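Local coordinates for protein probable enoyl-CoA hydratase/isomerase (Pseudomonas aeruginosa, PDB 7BOR) that binds coenzyme A and, as a member of the crotonase family, probably acts as an enoyl-CoA hydratase or isomerase, at residues Leu14-Asp19 with Ser33-Ala38. Numbering follows the deposited sequence.
Sequences LTLRLD and SRMAEA
Leu16 and Met35 meet at the middle of this contact, with their CA atoms 7.2 Å apart. The strand 14-18 runs nearly antiparallel to the helix 33-38, at 173°, and the axes come within 10.3 Å. The tight part is wholly apolar. Leu16 spreads its two methyls over two helix residues one turn apart. CD2 packs against Ala38 CB at 3.6 Å, and CD1 reaches Met35 CG at 4.2 Å. With CG anti to the carbonyl carbon (chi1 -51°), the branch point of Leu16 leans toward Ala38. The Leu16 side chain passes that of Met35 at a slant. Met35 then extends toward Leu18, whose CB points past the helix but whose CD1 turns in. Its SD lies 3.7 Å from Leu18 CD1, and its bent end brings CE to 4.0 Å from the same methyl. These two side chains cross at about a right angle. All the touching residues are buried. Val7 and Ile5 of strand 5-9 touch Leu16 and Leu18, while Phe84 of helix 80-90 and Leu27 pack on Met35.

At the Leu14 end the fit is looser. One methyl, CD2, approaches the backbone O of Ala38 at 3.9 Å. The solvent side is polar and takes no part in the interface. Thr15 and Arg17 lie on the outer side of the strand. On the helix, Arg34 and the exposed Glu37 form a long charge pair, with Arg34 NH2 3.6 Å from Glu37 OE1 and the oxygen well out of the guanidinium plane. Leu14 and Leu16 also bond through their backbones to strand 50-54. The contact joins the first strand and the helix of a right-handed beta-alpha-beta crossover, 13-18, 29-44 and 50-54, a unit typical of the crotonase fold.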
ATOM      1  N   LEU A  14      11.872 -11.982  -0.304  1.00 49.14           N
ATOM      2  CA  LEU A  14      11.190 -11.861   0.979  1.00 50.43           C
ATOM      3  C   LEU A  14       9.713 -11.586   0.734  1.00 45.90           C
ATOM      4  O   LEU A  14       9.371 -10.658   0.007  1.00 42.37           O
ATOM      5  CB  LEU A  14      11.809 -10.741   1.824  1.00 46.89           C
ATOM      6  CG  LEU A  14      11.094 -10.551   3.164  1.00 51.58           C
ATOM      7  CD1 LEU A  14      11.143 -11.819   4.032  1.00 55.96           C
ATOM      8  CD2 LEU A  14      11.702  -9.379   3.880  1.00 49.23           C
ATOM      9  N   THR A  15       8.847 -12.385   1.344  1.00 42.40           N
ATOM     10  CA  THR A  15       7.408 -12.265   1.186  1.00 49.77           C
ATOM     11  C   THR A  15       6.751 -11.841   2.496  1.00 48.89           C
ATOM     12  O   THR A  15       6.808 -12.582   3.487  1.00 46.38           O
ATOM     13  CB  THR A  15       6.819 -13.594   0.715  1.00 43.69           C
ATOM     14  OG1 THR A  15       7.339 -13.907  -0.578  1.00 48.36           O
ATOM     15  CG2 THR A  15       5.301 -13.504   0.647  1.00 42.58           C
ATOM     16  N   LEU A  16       6.100 -10.663   2.484  1.00 46.00           N
ATOM     17  CA  LEU A  16       5.275 -10.186   3.600  1.00 39.41           C
ATOM     18  C   LEU A  16       3.815 -10.540   3.314  1.00 40.99           C
ATOM     19  O   LEU A  16       3.212 -10.019   2.368  1.00 33.97           O
ATOM     20  CB  LEU A  16       5.451  -8.693   3.803  1.00 38.90           C
ATOM     21  CG  LEU A  16       6.894  -8.210   3.915  1.00 45.39           C
ATOM     22  CD1 LEU A  16       6.960  -6.692   4.070  1.00 45.30           C
ATOM     23  CD2 LEU A  16       7.621  -8.918   5.056  1.00 48.58           C
ATOM     24  N   ARG A  17       3.248 -11.424   4.124  1.00 35.46           N
ATOM     25  CA  ARG A  17       1.928 -11.980   3.876  1.00 39.84           C
ATOM     26  C   ARG A  17       1.009 -11.565   5.024  1.00 44.62           C
ATOM     27  O   ARG A  17       1.080 -12.119   6.120  1.00 44.88           O
ATOM     28  CB  ARG A  17       2.003 -13.506   3.724  1.00 46.54           C
ATOM     29  CG  ARG A  17       0.651 -14.292   3.893  1.00 49.85           C
ATOM     30  CD  ARG A  17       0.083 -14.863   2.574  1.00 52.55           C
ATOM     31  NE  ARG A  17      -1.025 -15.828   2.742  1.00 54.99           N
ATOM     32  CZ  ARG A  17      -2.221 -15.547   3.288  1.00 54.52           C
ATOM     33  NH1 ARG A  17      -2.482 -14.339   3.768  1.00 52.84           N
ATOM     34  NH2 ARG A  17      -3.172 -16.478   3.369  1.00 54.60           N
ATOM     35  N   LEU A  18       0.124 -10.608   4.759  1.00 40.23           N
ATOM     36  CA  LEU A  18      -0.907 -10.203   5.709  1.00 40.98           C
ATOM     37  C   LEU A  18      -1.810 -11.377   6.064  1.00 43.66           C
ATOM     38  O   LEU A  18      -2.465 -11.955   5.194  1.00 39.18           O
ATOM     39  CB  LEU A  18      -1.722  -9.060   5.087  1.00 39.66           C
ATOM     40  CG  LEU A  18      -1.160  -7.624   5.156  1.00 43.90           C
ATOM     41  CD1 LEU A  18       0.294  -7.462   4.805  1.00 42.28           C
ATOM     42  CD2 LEU A  18      -2.003  -6.643   4.293  1.00 40.97           C
ATOM     43  N   ASP A  19      -1.870 -11.732   7.346  1.00 48.59           N
ATOM     44  CA  ASP A  19      -2.666 -12.891   7.778  1.00 47.60           C
ATOM     45  C   ASP A  19      -3.582 -12.497   8.942  1.00 50.15           C
ATOM     46  O   ASP A  19      -3.294 -12.797  10.105  1.00 50.84           O
ATOM     47  CB  ASP A  19      -1.751 -14.097   8.154  1.00 53.19           C
ATOM     48  CG  ASP A  19      -2.467 -15.468   7.993  1.00 60.26           C
ATOM     49  OD1 ASP A  19      -3.685 -15.514   7.677  1.00 54.64           O
ATOM     50  OD2 ASP A  19      -1.786 -16.505   8.171  1.00 67.95           O
ATOM     51  N   SER A  33       4.199  -2.177  12.355  1.00 41.66           N
ATOM     52  CA  SER A  33       5.529  -2.232  12.951  1.00 43.77           C
ATOM     53  C   SER A  33       6.315  -3.422  12.411  1.00 39.30           C
ATOM     54  O   SER A  33       7.488  -3.269  12.053  1.00 42.59           O
ATOM     55  CB  SER A  33       5.402  -2.268  14.483  1.00 42.96           C
ATOM     56  OG  SER A  33       5.021  -0.981  14.974  1.00 45.61           O
ATOM     57  N   ARG A  34       5.671  -4.592  12.299  1.00 39.19           N
ATOM     58  CA  ARG A  34       6.357  -5.765  11.762  1.00 43.35           C
ATOM     59  C   ARG A  34       6.783  -5.517  10.319  1.00 47.09           C
ATOM     60  O   ARG A  34       7.917  -5.832   9.937  1.00 46.56           O
ATOM     61  CB  ARG A  34       5.466  -7.010  11.884  1.00 48.76           C
ATOM     62  CG  ARG A  34       6.078  -8.312  11.299  1.00 50.74           C
ATOM     63  CD  ARG A  34       6.617  -9.248  12.351  1.00 53.21           C
ATOM     64  NE  ARG A  34       7.746 -10.050  11.872  1.00 62.09           N
ATOM     65  CZ  ARG A  34       8.931  -9.541  11.524  1.00 61.73           C
ATOM     66  NH1 ARG A  34       9.931 -10.319  11.105  1.00 62.78           N
ATOM     67  NH2 ARG A  34       9.108  -8.232  11.557  1.00 52.90           N
ATOM     68  N   MET A  35       5.915  -4.891   9.517  1.00 44.01           N
ATOM     69  CA  MET A  35       6.270  -4.649   8.119  1.00 44.21           C
ATOM     70  C   MET A  35       7.367  -3.608   8.009  1.00 39.56           C
ATOM     71  O   MET A  35       8.297  -3.756   7.203  1.00 40.75           O
ATOM     72  CB  MET A  35       5.029  -4.242   7.322  1.00 39.73           C
ATOM     73  CG  MET A  35       4.194  -5.449   6.916  1.00 48.43           C
ATOM     74  SD  MET A  35       2.924  -4.988   5.729  1.00 55.91           S
ATOM     75  CE  MET A  35       1.660  -4.369   6.866  1.00 47.44           C
ATOM     76  N   ALA A  36       7.315  -2.568   8.833  1.00 38.98           N
ATOM     77  CA  ALA A  36       8.359  -1.559   8.752  1.00 40.49           C
ATOM     78  C   ALA A  36       9.732  -2.147   9.072  1.00 44.99           C
ATOM     79  O   ALA A  36      10.726  -1.820   8.414  1.00 46.43           O
ATOM     80  CB  ALA A  36       8.048  -0.387   9.679  1.00 37.32           C
ATOM     81  N   GLU A  37       9.820  -3.003  10.090  1.00 48.55           N
ATOM     82  CA  GLU A  37      11.130  -3.549  10.429  1.00 47.98           C
ATOM     83  C   GLU A  37      11.545  -4.631   9.434  1.00 44.63           C
ATOM     84  O   GLU A  37      12.729  -4.726   9.085  1.00 47.60           O
ATOM     85  CB  GLU A  37      11.139  -4.070  11.878  1.00 51.57           C
ATOM     86  CG  GLU A  37      10.081  -5.105  12.234  1.00 55.87           C
ATOM     87  CD  GLU A  37      10.340  -5.807  13.571  1.00 62.01           C
ATOM     88  OE1 GLU A  37      11.389  -6.487  13.710  1.00 69.75           O
ATOM     89  OE2 GLU A  37       9.492  -5.681  14.484  1.00 59.39           O
ATOM     90  N   ALA A  38      10.581  -5.413   8.935  1.00 45.91           N
ATOM     91  CA  ALA A  38      10.893  -6.412   7.915  1.00 50.97           C
ATOM     92  C   ALA A  38      11.479  -5.757   6.664  1.00 49.98           C
ATOM     93  O   ALA A  38      12.470  -6.248   6.092  1.00 49.61           O
ATOM     94  CB  ALA A  38       9.650  -7.222   7.561  1.00 42.36           C
TER